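Local coordinates for Mgp-operon protein 3 (Mycoplasma pneumoniae, PDB 6RJ1), which is an extracellular, immunodominant adhesion protein, also known as P40/P90, that probably takes part in attaching the bacterium to its host's cells, at residues Lys506-Asn511 with Trp579-Gly584; Leu513-Asp518 with Ser523-Leu528. All coordinates share one frame; numbering follows the deposited sequence.

Both contacts are built round helix 503-511 and the chain that leaves it, all four segments falling in the MgpC adhesin family region. Interaction 1 lays helix 503-511 against the loop after strand 575-577; interaction 2 closes the irregular connection from the helix to strand 538-546 on itself and is nested, along the sequence, inside the loop that interaction 1 closes. Their centres lie about 17 Å apart, on the same side of the chain's centre, and their segments make no direct touch beyond adjoining in sequence at Q512. Q512, the residue between N511 and L513, links them: its OE1 accepts a hydrogen bond from the backbone N of W579.

Interaction 1: Lys506-Asn511 with Trp579-Gly584; sequences KQFVEN and WSTTAG
W579 and T581 are the two residues of the 579-584 loop that meet the helix, W579 at N511 and T581 at F508. W579 brings the six-membered side of its indole toward the end of the 506-511 segment, where CH2 comes within 4.2 Å of the backbone O of N511, a loose approach. The rotation of this indole is restrained from outside, since NE1 donates to the carbonyl of G600. The side chain of N511 is likewise engaged away from the loop, its OD1 receiving K529 NZ. Next along the loop, S580 turns to other partners, D671 and N606.

T581 makes the closer apolar contact. Its CB and CG2 each lie 3.6 Å from CD1 of F508, and CE1 also takes part, with 3.7 Å to CB; the phenyl ring and the threonine pass alongside one another in opposite directions. With chi1 at 60°, OG1 sits between the backbone N and the carbonyl carbon and CG2 stands anti to the carbonyl carbon; OG1 hydrogen-bonds T690 OG1. R689 NE holds T581 O, and farther on A583 bonds P687 through the backbone. With no hydrogen bond joining them, the segments meet by van der Waals contact alone, a helix resting on an irregular loop that leads from a sheet strand within the MgpC adhesin region.

Interaction 2: Leu513-Asp518 with Ser523-Leu528; sequences LGFKDD and SKNSNL
An irregular loop folded back on itself, with an inverse gamma turn centred on N525, brings two asparagine amides to a single carbonyl, that of F515. N525 ND2 donates to F515 O at 3.2 Å, coming from above the carbonyl plane, 40° out of it. N527 ND2 reaches the same oxygen at 3.0 Å and along a fairly straight line, with an N-H...O angle of 163°, from a position much nearer that plane. Each amide keeps the accepting oxygen close to its own plane.

In N525, CG lies anti to the backbone N (chi1 -177°), which extends the amide toward segment 513-518. Its OD1 sits near the plane of the F515 ring, at the edge, 4.1 Å from CD2, and accepts a bond from the backbone N of I650. The amide of N527 packs against the backbone of G514, with OD1 3.4 Å from its CA; G514, with positive phi, is where the chain leaves the helical path. N527 ND2 also donates to I650 O and OD1 accepts from A530 N, so both ends of this buried amide are engaged.

At the other end of the contact, L513 CD2 meets L528 CD1 at 4.1 Å, the two leucines crossing at a slant. The chain runs here in roughly opposing directions, yet without strand ladder bonding. The result is an irregular loop between helix 503-511 and strand 538-546, fastened by side-chain-to-backbone bonds and, through both asparagines, to I650 at the start of strand 650-654 of the mixed sheet.

Interaction 1: Lys506-Asn511 with Trp579-Gly584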
loop_
_atom_site.group_PDB
_atom_site.type_symbol
_atom_site.label_atom_id
_atom_site.label_comp_id
_atom_site.label_asym_id
_atom_site.label_seq_id
_atom_site.Cartn_x
_atom_site.Cartn_y
_atom_site.Cartn_z
ATOM N N LYS A 506 5.681 2.258 17.106
ATOM C CA LYS A 506 4.260 2.619 17.030
ATOM C C LYS A 506 4.147 4.132 17.251
ATOM O O LYS A 506 3.505 4.823 16.453
ATOM C CB LYS A 506 3.446 1.861 18.093
ATOM C CG LYS A 506 1.927 2.019 17.943
ATOM C CD LYS A 506 1.128 1.108 18.888
ATOM C CE LYS A 506 0.884 1.710 20.247
ATOM N NZ LYS A 506 0.129 0.776 21.124
ATOM N N GLN A 507 4.816 4.631 18.328
ATOM C CA GLN A 507 4.875 6.036 18.745
ATOM C C GLN A 507 5.286 6.931 17.579
ATOM O O GLN A 507 4.645 7.951 17.360
ATOM C CB GLN A 507 5.845 6.221 19.921
ATOM C CG GLN A 507 5.320 5.728 21.263
ATOM C CD GLN A 507 6.385 5.764 22.340
ATOM O OE1 GLN A 507 7.151 6.722 22.476
ATOM N NE2 GLN A 507 6.455 4.722 23.142
ATOM N N PHE A 508 6.307 6.512 16.797
ATOM C CA PHE A 508 6.776 7.245 15.622
ATOM C C PHE A 508 5.662 7.486 14.604
ATOM O O PHE A 508 5.489 8.617 14.161
ATOM C CB PHE A 508 7.950 6.511 14.952
ATOM C CG PHE A 508 9.301 6.974 15.431
ATOM C CD1 PHE A 508 9.859 8.154 14.954
ATOM C CD2 PHE A 508 10.018 6.234 16.366
ATOM C CE1 PHE A 508 11.108 8.582 15.397
ATOM C CE2 PHE A 508 11.261 6.680 16.829
ATOM C CZ PHE A 508 11.785 7.860 16.358
ATOM N N VAL A 509 4.898 6.436 14.267
ATOM C CA VAL A 509 3.806 6.494 13.293
ATOM C C VAL A 509 2.663 7.341 13.840
ATOM O O VAL A 509 2.233 8.287 13.174
ATOM C CB VAL A 509 3.337 5.076 12.851
ATOM C CG1 VAL A 509 2.158 5.142 11.880
ATOM C CG2 VAL A 509 4.492 4.278 12.243
ATOM N N GLU A 510 2.206 7.018 15.070
ATOM C CA GLU A 510 1.091 7.668 15.761
ATOM C C GLU A 510 1.325 9.131 16.096
ATOM O O GLU A 510 0.367 9.903 16.065
ATOM C CB GLU A 510 0.688 6.887 17.015
ATOM C CG GLU A 510 -0.060 5.593 16.714
ATOM C CD GLU A 510 -0.566 4.815 17.917
ATOM O OE1 GLU A 510 -0.100 5.078 19.051
ATOM O OE2 GLU A 510 -1.432 3.934 17.721
ATOM N N ASN A 511 2.566 9.521 16.422
ATOM C CA ASN A 511 2.865 10.913 16.762
ATOM C C ASN A 511 2.762 11.827 15.555
ATOM O O ASN A 511 2.387 12.988 15.692
ATOM C CB ASN A 511 4.216 11.057 17.472
ATOM C CG ASN A 511 4.232 10.480 18.860
ATOM O OD1 ASN A 511 3.199 10.053 19.404
ATOM N ND2 ASN A 511 5.413 10.432 19.462
ATOM N N TRP A 579 7.569 15.103 9.033
ATOM C CA TRP A 579 9.016 15.269 9.135
ATOM C C TRP A 579 9.745 13.932 9.058
ATOM O O TRP A 579 9.151 12.881 9.338
ATOM C CB TRP A 579 9.390 16.016 10.431
ATOM C CG TRP A 579 8.900 15.322 11.667
ATOM C CD1 TRP A 579 9.526 14.319 12.347
ATOM C CD2 TRP A 579 7.632 15.517 12.308
ATOM N NE1 TRP A 579 8.724 13.871 13.367
ATOM C CE2 TRP A 579 7.554 14.590 13.368
ATOM C CE3 TRP A 579 6.542 16.379 12.082
ATOM C CZ2 TRP A 579 6.450 14.530 14.229
ATOM C CZ3 TRP A 579 5.432 16.285 12.906
ATOM C CH2 TRP A 579 5.406 15.394 13.984
ATOM N N SER A 580 11.041 13.984 8.705
ATOM C CA SER A 580 11.937 12.834 8.611
ATOM C C SER A 580 12.154 12.223 10.005
ATOM O O SER A 580 12.452 12.955 10.966
ATOM C CB SER A 580 13.274 13.274 8.021
ATOM O OG SER A 580 14.268 12.270 8.157
ATOM N N THR A 581 11.996 10.891 10.111
ATOM C CA THR A 581 12.171 10.165 11.374
ATOM C C THR A 581 13.380 9.233 11.345
ATOM O O THR A 581 13.417 8.254 12.090
ATOM C CB THR A 581 10.903 9.421 11.755
ATOM O OG1 THR A 581 10.586 8.478 10.733
ATOM C CG2 THR A 581 9.746 10.347 12.044
ATOM N N THR A 582 14.369 9.543 10.496
ATOM C CA THR A 582 15.581 8.743 10.356
ATOM C C THR A 582 16.405 8.801 11.640
ATOM O O THR A 582 16.594 9.882 12.196
ATOM C CB THR A 582 16.357 9.188 9.107
ATOM O OG1 THR A 582 15.480 9.089 7.984
ATOM C CG2 THR A 582 17.613 8.360 8.859
ATOM N N ALA A 583 16.879 7.634 12.107
ATOM C CA ALA A 583 17.715 7.484 13.294
ATOM C C ALA A 583 18.962 8.350 13.160
ATOM O O ALA A 583 19.533 8.433 12.072
ATOM C CB ALA A 583 18.116 6.026 13.453
ATOM N N GLY A 584 19.358 8.991 14.258
ATOM C CA GLY A 584 20.524 9.870 14.312
ATOM C C GLY A 584 21.835 9.205 13.937
ATOM O O GLY A 584 21.954 7.977 14.003
#

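Interaction 2: Leu513-Asp518 with Ser523-Leu528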
loop_
_atom_site.group_PDB
_atom_site.type_symbol
_atom_site.label_atom_id
_atom_site.label_comp_id
_atom_site.label_asym_id
_atom_site.label_seq_id
_atom_site.Cartn_x
_atom_site.Cartn_y
_atom_site.Cartn_z
ATOM N N LEU A 513 0.568 11.383 13.203
ATOM C CA LEU A 513 -0.836 11.371 12.782
ATOM C C LEU A 513 -1.508 12.709 13.000
ATOM O O LEU A 513 -2.425 13.065 12.265
ATOM C CB LEU A 513 -1.645 10.248 13.464
ATOM C CG LEU A 513 -1.366 8.787 13.042
ATOM C CD1 LEU A 513 -2.086 7.813 13.952
ATOM C CD2 LEU A 513 -1.797 8.514 11.609
ATOM N N GLY A 514 -1.052 13.444 14.004
ATOM C CA GLY A 514 -1.598 14.753 14.323
ATOM C C GLY A 514 -1.231 15.254 15.699
ATOM O O GLY A 514 -0.412 14.649 16.398
ATOM N N PHE A 515 -1.858 16.365 16.088
ATOM C CA PHE A 515 -1.632 17.030 17.363
ATOM C C PHE A 515 -2.624 16.616 18.452
ATOM O O PHE A 515 -3.842 16.611 18.249
ATOM C CB PHE A 515 -1.617 18.555 17.167
ATOM C CG PHE A 515 -1.453 19.381 18.417
ATOM C CD1 PHE A 515 -0.193 19.598 18.968
ATOM C CD2 PHE A 515 -2.553 19.977 19.023
ATOM C CE1 PHE A 515 -0.040 20.372 20.119
ATOM C CE2 PHE A 515 -2.399 20.754 20.177
ATOM C CZ PHE A 515 -1.141 20.957 20.707
ATOM N N LYS A 516 -2.075 16.317 19.623
ATOM C CA LYS A 516 -2.821 15.944 20.810
ATOM C C LYS A 516 -2.195 16.645 22.028
ATOM O O LYS A 516 -0.967 16.633 22.194
ATOM C CB LYS A 516 -2.817 14.417 20.977
ATOM C CG LYS A 516 -3.792 13.915 22.016
ATOM C CD LYS A 516 -3.763 12.397 22.108
ATOM C CE LYS A 516 -5.053 11.867 22.700
ATOM N NZ LYS A 516 -5.193 12.159 24.152
ATOM N N ASP A 517 -3.039 17.296 22.845
ATOM C CA ASP A 517 -2.633 17.967 24.079
ATOM C C ASP A 517 -3.798 18.029 25.043
ATOM O O ASP A 517 -4.941 18.165 24.605
ATOM C CB ASP A 517 -2.057 19.372 23.819
ATOM C CG ASP A 517 -1.302 19.974 25.000
ATOM O OD1 ASP A 517 -0.939 19.216 25.931
ATOM O OD2 ASP A 517 -1.075 21.196 24.995
ATOM N N ASP A 518 -3.511 17.922 26.350
ATOM C CA ASP A 518 -4.530 17.973 27.401
ATOM C C ASP A 518 -5.299 19.301 27.393
ATOM O O ASP A 518 -6.496 19.310 27.675
ATOM C CB ASP A 518 -3.898 17.739 28.787
ATOM C CG ASP A 518 -3.376 16.332 29.059
ATOM O OD1 ASP A 518 -4.054 15.353 28.655
ATOM O OD2 ASP A 518 -2.308 16.209 29.707
ATOM N N SER A 523 -13.067 21.065 18.616
ATOM C CA SER A 523 -13.695 20.114 17.689
ATOM C C SER A 523 -13.069 20.081 16.288
ATOM O O SER A 523 -13.141 19.039 15.627
ATOM C CB SER A 523 -15.194 20.370 17.594
ATOM O OG SER A 523 -15.806 20.039 18.830
ATOM N N LYS A 524 -12.446 21.204 15.847
ATOM C CA LYS A 524 -11.798 21.291 14.542
ATOM C C LYS A 524 -10.391 20.649 14.505
ATOM O O LYS A 524 -9.854 20.432 13.412
ATOM C CB LYS A 524 -11.793 22.723 14.006
ATOM C CG LYS A 524 -13.047 23.025 13.211
ATOM C CD LYS A 524 -12.749 23.957 12.035
ATOM C CE LYS A 524 -13.705 23.752 10.878
ATOM N NZ LYS A 524 -13.715 22.362 10.321
ATOM N N ASN A 525 -9.841 20.277 15.686
ATOM C CA ASN A 525 -8.590 19.534 15.823
ATOM C C ASN A 525 -9.038 18.069 15.759
ATOM O O ASN A 525 -9.038 17.340 16.750
ATOM C CB ASN A 525 -7.891 19.879 17.148
ATOM C CG ASN A 525 -6.548 19.213 17.336
ATOM O OD1 ASN A 525 -5.658 19.296 16.491
ATOM N ND2 ASN A 525 -6.372 18.541 18.460
ATOM N N SER A 526 -9.474 17.673 14.560
ATOM C CA SER A 526 -10.086 16.398 14.214
ATOM C C SER A 526 -9.128 15.263 13.825
ATOM O O SER A 526 -9.617 14.156 13.621
ATOM C CB SER A 526 -11.113 16.616 13.107
ATOM O OG SER A 526 -10.580 17.395 12.047
ATOM N N ASN A 527 -7.790 15.493 13.762
ATOM C CA ASN A 527 -6.794 14.456 13.413
ATOM C C ASN A 527 -6.944 13.153 14.215
ATOM O O ASN A 527 -7.398 13.196 15.366
ATOM C CB ASN A 527 -5.375 14.990 13.572
ATOM C CG ASN A 527 -4.973 15.240 15.010
ATOM O OD1 ASN A 527 -4.664 14.315 15.771
ATOM N ND2 ASN A 527 -4.948 16.495 15.410
ATOM N N LEU A 528 -6.507 12.018 13.628
ATOM C CA LEU A 528 -6.585 10.680 14.219
ATOM C C LEU A 528 -5.975 10.531 15.619
ATOM O O LEU A 528 -6.552 9.806 16.439
ATOM C CB LEU A 528 -5.974 9.633 13.289
ATOM C CG LEU A 528 -6.734 9.353 11.993
ATOM C CD1 LEU A 528 -5.788 9.105 10.867
ATOM C CD2 LEU A 528 -7.707 8.218 12.143
#